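Local coordinates for protein 4-oxalmesaconate hydratase (Pseudomonas putida, PDB 5CGZ) that catalyses the zinc-dependent hydration of 4-carboxy-2-hydroxymuconate, the enol of oxalomesaconate, in the third step of gallate degradation, at residues 11-14 and 15-19; 177-180 and 181-185; 204-207 and 208-211. All blocks are in the same frame, centred on the assembly; numbering follows the deposited sequence.

Overall arrangement
Contacts 1 and 2 take in the start of helices 13-27 and 179-186, contact 3 two turns within helix 193-212. Contact 1, wholly buried about 5 Å from the chain centre, shares a zinc-site carboxylate between metal and arginine. Contact 2, about 15 Å out, is partly buried and packs an indole on lysine and tyrosine; its helix lies against that of contact 1, where Lys182 NZ probably hydrogen-bonds Trp16 O, and is followed in the chain by that of contact 3. Contact 3, about 19 Å out and not touching contact 1, is polar yet buried, covered by strands 171-174 and 225-230 of its own chain and by two other subunits of the hexamer.

Contact 1 (11-14 and 15-19); sequences SADF and VWRAG. With ZN (zinc ion), chain C.
Asp13 and Arg17 lie side by side, one turn apart at the start of helix 13-27, and point the same way, with the carboxylate and guanidinium planes 41° apart. The two carboxylate oxygens divide the work. Asp13 OD1 binds the zinc ion at 2.0 Å, while Asp13 OD2 takes the NE hydrogen of Arg17 at 2.9 Å in a nearly straight salt bridge (166°). The arginine offers its edge, with OD2 almost in the guanidinium plane; on the aspartate the bond arrives on the anti side, somewhat out of the carboxylate plane. Arg17 NH2 adds a weak second bond to the same oxygen. With CG set beside the backbone N (chi1 -49°) and the chain extended to NE, the arginine runs past Asp13 O before meeting the carboxylate. Its NH1 is held by Tyr199 OH and Glu158 O.

Phe14 and Val15 meet on another side of the helix. CG2 of Val15 stands over one face of the Phe14 ring, 3.8 Å from its centroid, in a CH-pi contact, and the Phe14 side chain also packs on helix 56-74 and strand 3-8. Ala12 CB touches Trp16 NE1 at 3.7 Å. The backbone of this first turn is drawn together by Val15 N to Ala12 O and Arg17 N to Asp13 O, both 3.0 Å.

The helix follows the first strand of a beta-alpha-beta unit, and His10, Glu44 and His123 join Asp13 at the metal, along with a water 2.5 Å from the zinc. Arg17 is thus a second-shell residue: its grip on OD2, together with the zinc bond at OD1, probably fixes the rotation of the carboxylate and keeps OD1 turned to the metal.

Contact 2 (177-180 and 181-185); sequences SVWD and KKYAA
Trp179 reaches forward over Lys182 and Tyr183, one turn on in helix 179-186, which Val178 precedes at the N-cap position. From CB, with CG anti to the backbone N (chi1 173°), the indole is carried along the helix toward these two residues. Its NE1 and CE2 come first to Tyr183, each 3.9 Å from CB, which sits above one face of the indole toward the rim and makes an off-centre CH-pi contact with the five-membered ring. Farther out, Trp179 CZ2 approaches Tyr183 CD1 at 4.0 Å. The five-membered ring of Trp179 and the Tyr183 ring are 26° from parallel but slid apart, centroids 6.0 Å from each other, and barely overlap. At the six-membered ring, Trp179 CZ3 rests against Lys182 CD at 3.7 Å, while CE3 lies slightly farther from that methylene.

The extended lysine crosses the indole obliquely and carries NZ onward to a salt bridge with Glu226. Beneath the side chains, Tyr183 N bonds Trp179 O at 2.8 Å and Lys182 N bonds Val178 O at 3.1 Å. An alanine in place of Trp179 would take away the indole and is likely to leave the Lys182 methylenes and Tyr183 CB facing a gap, with the lysine chain less firmly steered.

Tyr224 stacks on the indole, and helix 193-212 packs against it and Tyr183 through Thr200. Glu226 ties Lys182 to strand 225-230. Val178 lies on helix 13-27, to which Lys181 is tied by a salt bridge with Glu27, and Ala184 and Ala185 meet helix 56-74.

Contact 3 (204-207 and 208-211); sequences LQRG and VQAK
Two consecutive turns near the end of helix 193-212, residues 204-207 and 208-211, are joined by regular alpha-helical i to i+4 bonds: Val208 N to Leu204 O, Gln209 N to Gln205 O and Lys211 N to Gly207 O, each 3.0 Å, with Ala210 N to Arg206 O at 2.8 Å. Val208 lays CG2 against Leu204 O, and Ala210 CB sits 3.3 Å from Arg206 O.

The main side-chain link is between Arg206 and Gln209, which run side by side. A bend at chi2 (-50°) swings the Arg206 guanidinium toward the following turn, and the glutamine reaches it extended beyond CG. This face is a subunit interface. Arg206 NH2 forms salt bridges with Glu158 of its own chain and Glu163 of a second subunit; Gln205 OE1 and Gln209 NE2 bond Arg201 and Tyr198 of that subunit, and Ala210 packs on Val235 of a third.

The guanidinium and amide planes stand 82° apart: Arg206 NH1, 2.9 Å from Gln209 OE1, meets a lone pair of that oxygen in the carbonyl plane.

Contact 1 (11-14 and 15-19)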
# COMPACT_ATOMS: atom_id res chain seq x y z
N SER A 11 15.64 20.49 18.13
CA SER A 11 15.73 20.38 19.59
C SER A 11 14.37 20.23 20.29
O SER A 11 14.30 19.56 21.31
CB SER A 11 16.49 21.59 20.16
OG SER A 11 15.91 22.82 19.77
N ALA A 12 13.30 20.81 19.75
CA ALA A 12 12.00 20.74 20.43
C ALA A 12 11.25 19.42 20.23
O ALA A 12 10.36 19.05 21.01
CB ALA A 12 11.11 21.90 19.99
N ASP A 13 11.60 18.69 19.18
CA ASP A 13 10.83 17.51 18.81
C ASP A 13 10.72 16.46 19.90
O ASP A 13 9.66 15.88 20.09
CB ASP A 13 11.42 16.90 17.54
CG ASP A 13 10.98 17.64 16.30
OD1 ASP A 13 11.85 18.11 15.53
OD2 ASP A 13 9.75 17.75 16.09
N PHE A 14 11.80 16.19 20.63
CA PHE A 14 11.73 15.13 21.63
C PHE A 14 10.77 15.52 22.74
O PHE A 14 10.22 14.65 23.41
CB PHE A 14 13.13 14.78 22.20
CG PHE A 14 13.69 15.79 23.17
CD1 PHE A 14 14.46 16.85 22.72
CD2 PHE A 14 13.48 15.65 24.53
CE1 PHE A 14 15.00 17.78 23.62
CE2 PHE A 14 14.01 16.58 25.44
CZ PHE A 14 14.77 17.64 24.98
N VAL A 15 10.54 16.81 22.93
CA VAL A 15 9.62 17.26 23.98
C VAL A 15 8.17 17.01 23.57
O VAL A 15 7.43 16.37 24.31
CB VAL A 15 9.83 18.76 24.33
CG1 VAL A 15 8.80 19.22 25.37
CG2 VAL A 15 11.24 18.99 24.86
N TRP A 16 7.77 17.47 22.39
CA TRP A 16 6.39 17.25 21.93
C TRP A 16 6.05 15.77 21.78
O TRP A 16 4.95 15.33 22.14
CB TRP A 16 6.13 17.91 20.57
CG TRP A 16 6.53 19.35 20.42
CD1 TRP A 16 7.43 19.86 19.52
CD2 TRP A 16 6.03 20.47 21.16
NE1 TRP A 16 7.52 21.23 19.66
CE2 TRP A 16 6.67 21.63 20.67
CE3 TRP A 16 5.09 20.61 22.20
CZ2 TRP A 16 6.42 22.90 21.17
CZ3 TRP A 16 4.84 21.88 22.70
CH2 TRP A 16 5.50 23.01 22.18
N ARG A 17 7.00 15.00 21.25
CA ARG A 17 6.70 13.68 20.69
C ARG A 17 7.18 12.51 21.54
O ARG A 17 6.72 11.39 21.35
CB ARG A 17 7.33 13.55 19.29
CG ARG A 17 7.00 14.73 18.42
CD ARG A 17 7.46 14.62 16.97
NE ARG A 17 7.44 15.98 16.45
CZ ARG A 17 6.31 16.64 16.17
NH1 ARG A 17 5.13 16.03 16.29
NH2 ARG A 17 6.37 17.89 15.76
N ALA A 18 8.11 12.76 22.47
CA ALA A 18 8.73 11.68 23.23
C ALA A 18 8.84 11.97 24.73
O ALA A 18 9.39 11.15 25.47
CB ALA A 18 10.12 11.38 22.67
N GLY A 19 8.34 13.12 25.17
CA GLY A 19 8.48 13.53 26.56
C GLY A 19 7.95 12.48 27.53
O GLY A 19 8.61 12.13 28.51
ZN ZN C . 11.18 19.11 13.94
O HOH W 1 8.94 20.08 14.47

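Contact 2 (177-180 and 181-185)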
# COMPACT_ATOMS: atom_id res chain seq x y z
N SER A 177 0.96 8.23 34.15
CA SER A 177 1.69 8.44 35.40
C SER A 177 2.78 9.51 35.32
O SER A 177 3.30 9.94 36.34
CB SER A 177 2.32 7.12 35.88
OG SER A 177 3.33 6.69 34.98
N VAL A 178 3.12 9.96 34.11
CA VAL A 178 4.13 11.02 34.00
C VAL A 178 3.65 12.22 33.22
O VAL A 178 4.46 13.04 32.78
CB VAL A 178 5.43 10.50 33.34
CG1 VAL A 178 6.12 9.48 34.25
CG2 VAL A 178 5.15 9.91 31.94
N TRP A 179 2.34 12.36 33.04
CA TRP A 179 1.85 13.48 32.24
C TRP A 179 2.32 14.83 32.80
O TRP A 179 2.69 15.72 32.03
CB TRP A 179 0.31 13.48 32.12
CG TRP A 179 -0.14 14.73 31.43
CD1 TRP A 179 -0.78 15.79 32.00
CD2 TRP A 179 0.09 15.08 30.06
NE1 TRP A 179 -0.99 16.77 31.06
CE2 TRP A 179 -0.46 16.36 29.86
CE3 TRP A 179 0.70 14.43 28.98
CZ2 TRP A 179 -0.42 17.01 28.63
CZ3 TRP A 179 0.74 15.07 27.75
CH2 TRP A 179 0.18 16.35 27.59
N ASP A 180 2.34 14.98 34.12
CA ASP A 180 2.74 16.26 34.72
C ASP A 180 4.16 16.65 34.30
O ASP A 180 4.43 17.82 34.03
CB ASP A 180 2.63 16.23 36.25
CG ASP A 180 1.18 16.20 36.73
OD1 ASP A 180 0.27 16.47 35.92
OD2 ASP A 180 0.97 15.92 37.93
N LYS A 181 5.04 15.66 34.25
CA LYS A 181 6.41 15.90 33.80
C LYS A 181 6.43 16.29 32.32
O LYS A 181 7.09 17.25 31.95
CB LYS A 181 7.29 14.67 34.05
CG LYS A 181 7.70 14.51 35.50
CD LYS A 181 8.53 13.25 35.71
CE LYS A 181 9.10 13.18 37.13
NZ LYS A 181 9.90 11.93 37.32
N LYS A 182 5.70 15.55 31.48
CA LYS A 182 5.72 15.89 30.06
C LYS A 182 5.20 17.31 29.85
O LYS A 182 5.76 18.08 29.07
CB LYS A 182 4.90 14.92 29.20
CG LYS A 182 4.84 15.37 27.74
CD LYS A 182 4.23 14.35 26.78
CE LYS A 182 4.48 14.79 25.33
NZ LYS A 182 4.05 13.78 24.32
N TYR A 183 4.13 17.65 30.56
CA TYR A 183 3.54 18.97 30.38
C TYR A 183 4.45 20.09 30.92
O TYR A 183 4.52 21.18 30.34
CB TYR A 183 2.17 19.05 31.05
CG TYR A 183 1.47 20.35 30.73
CD1 TYR A 183 1.06 20.63 29.43
CD2 TYR A 183 1.27 21.32 31.71
CE1 TYR A 183 0.44 21.82 29.11
CE2 TYR A 183 0.65 22.53 31.40
CZ TYR A 183 0.24 22.77 30.10
OH TYR A 183 -0.37 23.95 29.79
N ALA A 184 5.14 19.83 32.03
CA ALA A 184 6.10 20.80 32.54
C ALA A 184 7.24 20.99 31.54
O ALA A 184 7.71 22.10 31.33
CB ALA A 184 6.64 20.36 33.90
N ALA A 185 7.68 19.90 30.91
CA ALA A 185 8.71 20.02 29.88
C ALA A 185 8.16 20.82 28.69
O ALA A 185 8.85 21.65 28.11
CB ALA A 185 9.18 18.64 29.43

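Contact 3 (204-207 and 208-211)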
# COMPACT_ATOMS: atom_id res chain seq x y z
N LEU A 204 -4.46 13.16 24.98
CA LEU A 204 -5.80 12.79 25.42
C LEU A 204 -6.48 11.90 24.39
O LEU A 204 -7.14 10.93 24.75
CB LEU A 204 -6.64 14.04 25.70
CG LEU A 204 -6.29 14.85 26.96
CD1 LEU A 204 -6.95 16.23 26.92
CD2 LEU A 204 -6.67 14.10 28.24
N GLN A 205 -6.32 12.23 23.10
CA GLN A 205 -6.92 11.42 22.04
C GLN A 205 -6.31 10.01 22.03
O GLN A 205 -7.02 9.01 21.98
CB GLN A 205 -6.74 12.08 20.67
CG GLN A 205 -7.56 13.37 20.48
CD GLN A 205 -9.05 13.15 20.69
OE1 GLN A 205 -9.54 13.18 21.82
NE2 GLN A 205 -9.77 12.92 19.60
N ARG A 206 -4.99 9.94 22.08
CA ARG A 206 -4.32 8.64 22.08
C ARG A 206 -4.67 7.89 23.36
O ARG A 206 -4.76 6.66 23.35
CB ARG A 206 -2.80 8.80 21.94
CG ARG A 206 -2.37 9.48 20.63
CD ARG A 206 -3.03 8.84 19.41
NE ARG A 206 -2.51 9.43 18.17
CZ ARG A 206 -2.93 9.12 16.95
NH1 ARG A 206 -3.88 8.21 16.78
NH2 ARG A 206 -2.39 9.72 15.90
N GLY A 207 -4.90 8.62 24.44
CA GLY A 207 -5.32 8.01 25.69
C GLY A 207 -6.64 7.28 25.54
O GLY A 207 -6.78 6.13 25.97
N VAL A 208 -7.61 7.94 24.93
CA VAL A 208 -8.92 7.32 24.70
C VAL A 208 -8.79 6.11 23.79
O VAL A 208 -9.40 5.07 24.04
CB VAL A 208 -9.94 8.33 24.10
CG1 VAL A 208 -11.19 7.61 23.59
CG2 VAL A 208 -10.32 9.39 25.14
N GLN A 209 -7.98 6.23 22.74
CA GLN A 209 -7.81 5.13 21.79
C GLN A 209 -7.09 3.94 22.43
O GLN A 209 -7.46 2.80 22.19
CB GLN A 209 -7.05 5.60 20.54
CG GLN A 209 -7.78 6.70 19.77
CD GLN A 209 -6.90 7.35 18.70
OE1 GLN A 209 -5.81 6.86 18.41
NE2 GLN A 209 -7.38 8.45 18.13
N ALA A 210 -6.07 4.21 23.23
CA ALA A 210 -5.38 3.15 23.95
C ALA A 210 -6.35 2.43 24.89
O ALA A 210 -6.38 1.19 24.95
CB ALA A 210 -4.19 3.72 24.74
N LYS A 211 -7.16 3.20 25.61
CA LYS A 211 -8.17 2.62 26.50
C LYS A 211 -9.11 1.72 25.71
O LYS A 211 -9.43 0.61 26.13
CB LYS A 211 -8.95 3.72 27.23
CG LYS A 211 -10.01 3.17 28.19
CD LYS A 211 -9.35 2.21 29.20
CE LYS A 211 -10.37 1.60 30.16
NZ LYS A 211 -11.04 2.64 30.98